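Local coordinates for phosphate transporter (Thermotoga maritima MSB8, PDB 6L85), which probably imports phosphate across the cell membrane by a sodium-dependent mechanism, and is related to the human SLC20 solute carriers, at residues G8-I13 with A86-S91; G113-G118 with T384-S389; K223-K228 with E236-R241. All blocks are in the same frame, centred on the assembly; numbering follows the deposited sequence.

Interaction 1. Residues G8-I13 with A86-S91; sequences GILGFI and ALIAAS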
loop_
_atom_site.group_PDB
_atom_site.type_symbol
_atom_site.label_atom_id
_atom_site.label_comp_id
_atom_site.label_asym_id
_atom_site.label_seq_id
_atom_site.Cartn_x
_atom_site.Cartn_y
_atom_site.Cartn_z
ATOM N N GLY B 8 -20.982 17.657 5.564
ATOM C CA GLY B 8 -20.065 17.269 4.503
ATOM C C GLY B 8 -19.306 18.458 3.954
ATOM O O GLY B 8 -18.088 18.410 3.778
ATOM N N ILE B 9 -20.009 19.562 3.725
ATOM C CA ILE B 9 -19.359 20.740 3.157
ATOM C C ILE B 9 -18.338 21.307 4.132
ATOM O O ILE B 9 -17.190 21.591 3.763
ATOM C CB ILE B 9 -20.412 21.787 2.754
ATOM C CG1 ILE B 9 -21.110 21.356 1.464
ATOM C CG2 ILE B 9 -19.780 23.165 2.586
ATOM C CD1 ILE B 9 -22.518 21.867 1.371
ATOM N N LEU B 10 -18.736 21.460 5.396
ATOM C CA LEU B 10 -17.851 22.057 6.390
ATOM C C LEU B 10 -16.655 21.157 6.690
ATOM O O LEU B 10 -15.521 21.640 6.820
ATOM C CB LEU B 10 -18.655 22.364 7.657
ATOM C CG LEU B 10 -19.636 23.537 7.511
ATOM C CD1 LEU B 10 -20.470 23.758 8.785
ATOM C CD2 LEU B 10 -18.867 24.800 7.140
ATOM N N GLY B 11 -16.882 19.843 6.804
ATOM C CA GLY B 11 -15.776 18.926 7.002
ATOM C C GLY B 11 -14.841 18.916 5.809
ATOM O O GLY B 11 -13.617 18.843 5.964
ATOM N N PHE B 12 -15.396 19.056 4.605
ATOM C CA PHE B 12 -14.532 19.125 3.435
ATOM C C PHE B 12 -13.665 20.372 3.480
ATOM O O PHE B 12 -12.472 20.318 3.183
ATOM C CB PHE B 12 -15.357 19.099 2.148
ATOM C CG PHE B 12 -14.512 19.196 0.936
ATOM C CD1 PHE B 12 -13.972 18.051 0.365
ATOM C CD2 PHE B 12 -14.185 20.434 0.410
ATOM C CE1 PHE B 12 -13.152 18.149 -0.735
ATOM C CE2 PHE B 12 -13.361 20.535 -0.684
ATOM C CZ PHE B 12 -12.840 19.393 -1.258
ATOM N N ILE B 13 -14.258 21.518 3.821
ATOM C CA ILE B 13 -13.483 22.759 3.875
ATOM C C ILE B 13 -12.386 22.670 4.940
ATOM O O ILE B 13 -11.237 23.072 4.715
ATOM C CB ILE B 13 -14.433 23.946 4.117
ATOM C CG1 ILE B 13 -15.338 24.138 2.891
ATOM C CG2 ILE B 13 -13.647 25.207 4.468
ATOM C CD1 ILE B 13 -16.357 25.267 3.061
ATOM N N ALA B 86 -17.248 24.428 15.596
ATOM C CA ALA B 86 -15.809 24.218 15.661
ATOM C C ALA B 86 -15.197 24.105 14.263
ATOM O O ALA B 86 -14.138 24.689 13.991
ATOM C CB ALA B 86 -15.508 22.967 16.492
ATOM N N LEU B 87 -15.836 23.340 13.369
ATOM C CA LEU B 87 -15.316 23.215 12.001
ATOM C C LEU B 87 -15.256 24.577 11.319
ATOM O O LEU B 87 -14.231 24.942 10.732
ATOM C CB LEU B 87 -16.176 22.247 11.168
ATOM C CG LEU B 87 -16.052 20.720 11.361
ATOM C CD1 LEU B 87 -17.158 19.983 10.624
ATOM C CD2 LEU B 87 -14.679 20.153 10.935
ATOM N N ILE B 88 -16.351 25.347 11.394
ATOM C CA ILE B 88 -16.382 26.688 10.803
ATOM C C ILE B 88 -15.230 27.537 11.334
ATOM O O ILE B 88 -14.474 28.148 10.564
ATOM C CB ILE B 88 -17.733 27.373 11.093
ATOM C CG1 ILE B 88 -18.879 26.665 10.372
ATOM C CG2 ILE B 88 -17.677 28.847 10.684
ATOM C CD1 ILE B 88 -20.200 27.443 10.400
ATOM N N ALA B 89 -15.070 27.572 12.666
ATOM C CA ALA B 89 -14.121 28.496 13.284
ATOM C C ALA B 89 -12.685 28.110 12.968
ATOM O O ALA B 89 -11.851 28.972 12.627
ATOM C CB ALA B 89 -14.332 28.548 14.811
ATOM N N ALA B 90 -12.366 26.819 13.124
ATOM C CA ALA B 90 -11.021 26.346 12.838
ATOM C C ALA B 90 -10.680 26.551 11.368
ATOM O O ALA B 90 -9.603 27.061 11.049
ATOM C CB ALA B 90 -10.873 24.876 13.237
ATOM N N SER B 91 -11.585 26.172 10.463
ATOM C CA SER B 91 -11.336 26.365 9.035
ATOM C C SER B 91 -11.013 27.812 8.734
ATOM O O SER B 91 -10.083 28.108 7.974
ATOM C CB SER B 91 -12.563 25.950 8.223
ATOM O OG SER B 91 -12.745 24.560 8.302
#
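The helical segments G8-I13 and A86-S91 run in roughly the same direction, their axes inclined at 30° and 9.1 Å apart at the closest point, with L10 facing L87 at one level and I13 facing S91 about a turn further on. L10 carries most of the contact. Its CG lies anti to the carbonyl carbon, beside the backbone N (chi1 -72°), and the branch that follows crosses the I88 side chain obliquely. Both L10 methyls straddle the same atom: CD1 and CD2 of L10 each lie 3.7 Å from I88 CG1, so that the fork of the leucine grips the CG1 methylene of I88, while L10 CD1 also touches the I88 CD1 tip. L87 reaches back the other way, and its CD1 comes to rest against the backbone of G11, 3.8 Å from G11 N, where the glycine offers bare main chain; the same methyl meets L10 CB at 4.1 Å. One turn on, the contact becomes thinner. CG2 of I13 lies 4.0 Å from S91 CB and meets its hydroxyl as well. That hydroxyl forms no hydrogen bond to 8-13; it turns back on its own helix, where S91 OG donates to L87 O at 2.9 Å, from above the carbonyl plane. L87 O also accepts the helical hydrogen bond from S91 N, so two donors share it. With its donor used within its own helix, the hydroxyl meets I13 by van der Waals contact alone. M14, the next residue of helix 2-32, extends the contact over L87, A90 and S91. The result is a side-by-side pairing of two near-parallel membrane helices in an all-helical transporter, joining helix 76-99 to helix 2-32, which further along supplies the sodium ligands N21, D22 and T29.

Interaction 2. Residues G113-G118 with T384-S389; sequences GMMGFG and TVAATS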
loop_
_atom_site.group_PDB
_atom_site.type_symbol
_atom_site.label_atom_id
_atom_site.label_comp_id
_atom_site.label_asym_id
_atom_site.label_seq_id
_atom_site.Cartn_x
_atom_site.Cartn_y
_atom_site.Cartn_z
ATOM N N GLY B 113 -11.645 24.988 19.009
ATOM C CA GLY B 113 -13.030 25.116 18.578
ATOM C C GLY B 113 -13.983 24.311 19.447
ATOM O O GLY B 113 -15.024 24.812 19.892
ATOM N N MET B 114 -13.627 23.052 19.711
ATOM C CA MET B 114 -14.502 22.165 20.474
ATOM C C MET B 114 -14.604 22.625 21.929
ATOM O O MET B 114 -15.685 22.600 22.527
ATOM C CB MET B 114 -13.985 20.718 20.394
ATOM C CG MET B 114 -13.990 20.098 18.974
ATOM S SD MET B 114 -15.680 19.789 18.439
ATOM C CE MET B 114 -16.026 18.367 19.484
ATOM N N MET B 115 -13.477 23.028 22.511
ATOM C CA MET B 115 -13.473 23.564 23.863
ATOM C C MET B 115 -14.377 24.789 23.972
ATOM O O MET B 115 -15.158 24.915 24.925
ATOM C CB MET B 115 -12.039 23.906 24.249
ATOM C CG MET B 115 -11.697 23.674 25.695
ATOM S SD MET B 115 -10.212 24.612 26.109
ATOM C CE MET B 115 -10.623 26.201 25.378
ATOM N N GLY B 116 -14.284 25.697 23.000
ATOM C CA GLY B 116 -15.116 26.884 23.021
ATOM C C GLY B 116 -16.590 26.547 22.998
ATOM O O GLY B 116 -17.380 27.088 23.788
ATOM N N PHE B 117 -16.981 25.641 22.092
ATOM C CA PHE B 117 -18.365 25.176 22.092
ATOM C C PHE B 117 -18.756 24.624 23.462
ATOM O O PHE B 117 -19.799 24.988 24.014
ATOM C CB PHE B 117 -18.587 24.103 21.025
ATOM C CG PHE B 117 -19.591 23.067 21.438
ATOM C CD1 PHE B 117 -20.931 23.399 21.573
ATOM C CD2 PHE B 117 -19.184 21.777 21.755
ATOM C CE1 PHE B 117 -21.857 22.463 21.986
ATOM C CE2 PHE B 117 -20.105 20.832 22.165
ATOM C CZ PHE B 117 -21.450 21.178 22.280
ATOM N N GLY B 118 -17.937 23.724 24.015
ATOM C CA GLY B 118 -18.288 23.094 25.281
ATOM C C GLY B 118 -18.457 24.095 26.411
ATOM O O GLY B 118 -19.333 23.937 27.265
ATOM N N THR B 384 -8.188 32.073 20.280
ATOM C CA THR B 384 -8.869 32.717 19.157
ATOM C C THR B 384 -9.927 31.800 18.552
ATOM O O THR B 384 -11.064 32.219 18.294
ATOM C CB THR B 384 -7.851 33.113 18.087
ATOM O OG1 THR B 384 -6.828 33.923 18.676
ATOM C CG2 THR B 384 -8.528 33.874 16.954
ATOM N N VAL B 385 -9.572 30.538 18.311
ATOM C CA VAL B 385 -10.545 29.635 17.704
ATOM C C VAL B 385 -11.633 29.284 18.700
ATOM O O VAL B 385 -12.809 29.171 18.327
ATOM C CB VAL B 385 -9.867 28.371 17.144
ATOM C CG1 VAL B 385 -10.915 27.456 16.565
ATOM C CG2 VAL B 385 -8.854 28.749 16.064
ATOM N N ALA B 386 -11.269 29.087 19.976
ATOM C CA ALA B 386 -12.290 28.836 20.993
ATOM C C ALA B 386 -13.319 29.962 21.022
ATOM O O ALA B 386 -14.533 29.712 20.998
ATOM C CB ALA B 386 -11.639 28.642 22.365
ATOM N N ALA B 387 -12.850 31.216 21.006
ATOM C CA ALA B 387 -13.760 32.358 21.054
ATOM C C ALA B 387 -14.592 32.452 19.786
ATOM O O ALA B 387 -15.790 32.754 19.845
ATOM C CB ALA B 387 -12.969 33.648 21.287
ATOM N N THR B 388 -13.977 32.194 18.625
ATOM C CA THR B 388 -14.715 32.231 17.366
ATOM C C THR B 388 -15.779 31.141 17.320
ATOM O O THR B 388 -16.887 31.362 16.824
ATOM C CB THR B 388 -13.737 32.077 16.197
ATOM O OG1 THR B 388 -12.696 33.058 16.306
ATOM C CG2 THR B 388 -14.442 32.228 14.861
ATOM N N SER B 389 -15.455 29.956 17.833
ATOM C CA SER B 389 -16.405 28.848 17.859
ATOM C C SER B 389 -17.564 29.144 18.805
ATOM O O SER B 389 -18.727 28.890 18.476
ATOM C CB SER B 389 -15.673 27.565 18.270
ATOM O OG SER B 389 -16.561 26.469 18.359
#
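Segments G113-G118 and T384-S389 cross at 45° with only 6.9 Å between their axes, and the S389 side chain spans the crossing. Its CB sits against G113, 3.6 Å from G113 CA and 3.3 Å from G113 O. From there OG extends anti to the backbone N (chi1 178°) and donates a short hydrogen bond of 2.7 Å to G113 O. The hydroxyl approaches from above the carbonyl plane, 34° out of it, and the same oxygen also takes the helical hydrogen bond from F117 N; two donors therefore grip one buried carbonyl. The flank of OG lies near F117 N and CB. Glycine makes this closeness possible. G116 CA is 4.0 Å from A386 CA, and its CA-H points at A386 O, with 3.5 Å between G116 CA and that oxygen; a CB on G116 would fall 2.1 Å from A386 O, a clash. Beside it, V385 CG1 presses on the backbone N and CA of G113, and the methyl end of M115, brought round by a bend at its last torsion, touches A386 CB. Y393 of helix 368-400 meets the F117 ring edge-to-face. Such a tight, glycine-mediated crossing, with a CA-H...O contact and a serine hydrogen bond to the opposing backbone, is a recurrent way of joining transmembrane helices; here it joins helix 106-121 to helix 368-400.

Interaction 3. Residues K223-K228 with E236-R241; sequences KLINEK and ENVFKR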
loop_
_atom_site.group_PDB
_atom_site.type_symbol
_atom_site.label_atom_id
_atom_site.label_comp_id
_atom_site.label_asym_id
_atom_site.label_seq_id
_atom_site.Cartn_x
_atom_site.Cartn_y
_atom_site.Cartn_z
ATOM N N LYS B 223 23.238 0.454 -6.007
ATOM C CA LYS B 223 23.295 1.108 -7.311
ATOM C C LYS B 223 23.632 2.596 -7.173
ATOM O O LYS B 223 24.588 3.090 -7.782
ATOM C CB LYS B 223 21.971 0.916 -8.046
ATOM C CG LYS B 223 22.018 1.261 -9.502
ATOM C CD LYS B 223 22.067 0.002 -10.346
ATOM C CE LYS B 223 22.775 0.261 -11.657
ATOM N NZ LYS B 223 23.190 -1.039 -12.253
ATOM N N LEU B 224 22.853 3.321 -6.365
ATOM C CA LEU B 224 22.968 4.782 -6.302
ATOM C C LEU B 224 24.344 5.234 -5.830
ATOM O O LEU B 224 24.870 6.256 -6.288
ATOM C CB LEU B 224 21.901 5.330 -5.360
ATOM C CG LEU B 224 21.352 6.731 -5.593
ATOM C CD1 LEU B 224 21.352 7.052 -7.069
ATOM C CD2 LEU B 224 19.941 6.783 -5.028
ATOM N N ILE B 225 24.930 4.501 -4.890
ATOM C CA ILE B 225 26.169 4.903 -4.257
ATOM C C ILE B 225 27.329 4.936 -5.241
ATOM O O ILE B 225 28.370 5.527 -4.936
ATOM C CB ILE B 225 26.436 3.952 -3.069
ATOM C CG1 ILE B 225 27.266 4.636 -1.988
ATOM C CG2 ILE B 225 27.076 2.664 -3.548
ATOM C CD1 ILE B 225 26.697 5.946 -1.526
ATOM N N ASN B 226 27.152 4.348 -6.431
ATOM C CA ASN B 226 28.160 4.297 -7.483
ATOM C C ASN B 226 28.084 5.467 -8.454
ATOM O O ASN B 226 28.893 5.522 -9.379
ATOM C CB ASN B 226 28.024 3.000 -8.295
ATOM C CG ASN B 226 28.335 1.755 -7.481
ATOM O OD1 ASN B 226 29.066 1.811 -6.489
ATOM N ND2 ASN B 226 27.772 0.616 -7.901
ATOM N N GLU B 227 27.138 6.392 -8.288
ATOM C CA GLU B 227 27.003 7.482 -9.252
ATOM C C GLU B 227 27.972 8.631 -9.004
ATOM O O GLU B 227 28.212 9.427 -9.919
ATOM C CB GLU B 227 25.570 8.026 -9.254
ATOM C CG GLU B 227 24.526 7.020 -9.700
ATOM C CD GLU B 227 23.341 7.676 -10.392
ATOM O OE1 GLU B 227 23.558 8.589 -11.223
ATOM O OE2 GLU B 227 22.191 7.278 -10.104
ATOM N N LYS B 228 28.510 8.758 -7.795
ATOM C CA LYS B 228 29.451 9.820 -7.471
ATOM C C LYS B 228 30.754 9.205 -6.982
ATOM O O LYS B 228 30.748 8.167 -6.310
ATOM C CB LYS B 228 28.879 10.763 -6.413
ATOM C CG LYS B 228 27.471 11.259 -6.708
ATOM C CD LYS B 228 27.479 12.371 -7.741
ATOM C CE LYS B 228 26.180 13.176 -7.707
ATOM N NZ LYS B 228 26.091 14.122 -8.870
ATOM N N GLU B 236 25.594 11.793 0.360
ATOM C CA GLU B 236 24.515 12.771 0.369
ATOM C C GLU B 236 23.575 12.569 -0.803
ATOM O O GLU B 236 22.381 12.848 -0.680
ATOM C CB GLU B 236 25.064 14.193 0.376
ATOM C CG GLU B 236 25.624 14.563 1.747
ATOM C CD GLU B 236 24.543 14.673 2.839
ATOM O OE1 GLU B 236 23.480 15.279 2.572
ATOM O OE2 GLU B 236 24.771 14.175 3.968
ATOM N N ASN B 237 24.084 12.073 -1.933
ATOM C CA ASN B 237 23.217 11.788 -3.068
ATOM C C ASN B 237 22.235 10.661 -2.737
ATOM O O ASN B 237 21.036 10.735 -3.058
ATOM C CB ASN B 237 24.091 11.436 -4.266
ATOM C CG ASN B 237 23.301 11.288 -5.526
ATOM O OD1 ASN B 237 22.660 12.242 -5.980
ATOM N ND2 ASN B 237 23.315 10.086 -6.096
ATOM N N VAL B 238 22.724 9.632 -2.045
ATOM C CA VAL B 238 21.854 8.544 -1.614
ATOM C C VAL B 238 20.821 9.041 -0.598
ATOM O O VAL B 238 19.630 8.708 -0.690
ATOM C CB VAL B 238 22.713 7.388 -1.063
ATOM C CG1 VAL B 238 21.858 6.374 -0.381
ATOM C CG2 VAL B 238 23.453 6.729 -2.203
ATOM N N PHE B 239 21.248 9.848 0.380
ATOM C CA PHE B 239 20.277 10.427 1.303
ATOM C C PHE B 239 19.280 11.312 0.575
ATOM O O PHE B 239 18.109 11.378 0.967
ATOM C CB PHE B 239 20.971 11.232 2.398
ATOM C CG PHE B 239 21.392 10.408 3.561
ATOM C CD1 PHE B 239 20.452 9.862 4.420
ATOM C CD2 PHE B 239 22.730 10.152 3.788
ATOM C CE1 PHE B 239 20.850 9.091 5.503
ATOM C CE2 PHE B 239 23.132 9.387 4.873
ATOM C CZ PHE B 239 22.195 8.853 5.725
ATOM N N LYS B 240 19.720 11.987 -0.489
ATOM C CA LYS B 240 18.835 12.868 -1.240
ATOM C C LYS B 240 17.694 12.089 -1.865
ATOM O O LYS B 240 16.554 12.568 -1.920
ATOM C CB LYS B 240 19.620 13.588 -2.328
ATOM C CG LYS B 240 18.760 14.386 -3.263
ATOM C CD LYS B 240 19.580 14.932 -4.403
ATOM C CE LYS B 240 19.010 16.238 -4.898
ATOM N NZ LYS B 240 19.764 16.691 -6.100
ATOM N N ARG B 241 17.991 10.897 -2.369
ATOM C CA ARG B 241 16.904 10.101 -2.919
ATOM C C ARG B 241 16.060 9.455 -1.818
ATOM O O ARG B 241 14.831 9.412 -1.929
ATOM C CB ARG B 241 17.459 9.066 -3.892
ATOM C CG ARG B 241 18.098 9.712 -5.148
ATOM C CD ARG B 241 17.032 10.188 -6.148
ATOM N NE ARG B 241 15.971 9.194 -6.329
ATOM C CZ ARG B 241 14.874 9.385 -7.067
ATOM N NH1 ARG B 241 14.685 10.541 -7.697
ATOM N NH2 ARG B 241 13.961 8.420 -7.173
#
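A type I turn from L224 to E227, with a hydrogen bond from E227 N to L224 O, follows on from helix 199-224, and the chain returns as helix 231-258, against which this corner packs. The dense part lies around V238. Its CG2, anti to the carbonyl carbon, is wedged between I225 CD1 at 3.4 Å and L224 CB at 3.8 Å, and the L224 and V238 side chains run alongside each other, pointing opposite ways. I225 is buried, and helix 167-194 closes over this side, K168 and S171 meeting I225 and I175 meeting V238. The L224 side chain lies roughly perpendicular to that of R241: L224 CD2 is 3.5 Å from R241 CG, on the aliphatic stem of the arginine. L224 CD1 instead touches the amide of N237, 3.7 Å from N237 ND2. Towards the surface the contact loosens. K228, bent at chi2, crosses the N237 amide with its CE 4.0 Å from N237 OD1, and no hydrogen bond joins the two segments; E227 barely grazes N237 from the exposed end of the turn. An alanine at L224 would keep CB against V238 but would probably lose the cover that CD1 gives to the N237 amide and CD2 to the R241 stem. The contact forms the corner between consecutive helices 199-224 and 231-258, the latter bearing the sodium ligands Q243, S247, N257 and D258.

Interactions 1 and 2 form one continuous patch, their centres 13 Å apart. Helix 76-99 bridges them: while L87, I88 and S91 pack on helix 2-32, A86 and A89 lie against 384-389, with A86 N 3.5 Å from S389 OG, and A86 also meets 113-118, its CB 3.6 Å from G113 C. Interaction 3 lies on the opposite side of the chain's centre, with its centre 44 Å from that of interaction 1 and 49 Å from that of interaction 2. None of the three contains a sodium ligand, but L87 and R241 have side chains about 13 and 10 Å from a bound sodium ion, and helix 231-258 bears Q243 and S247 of one site.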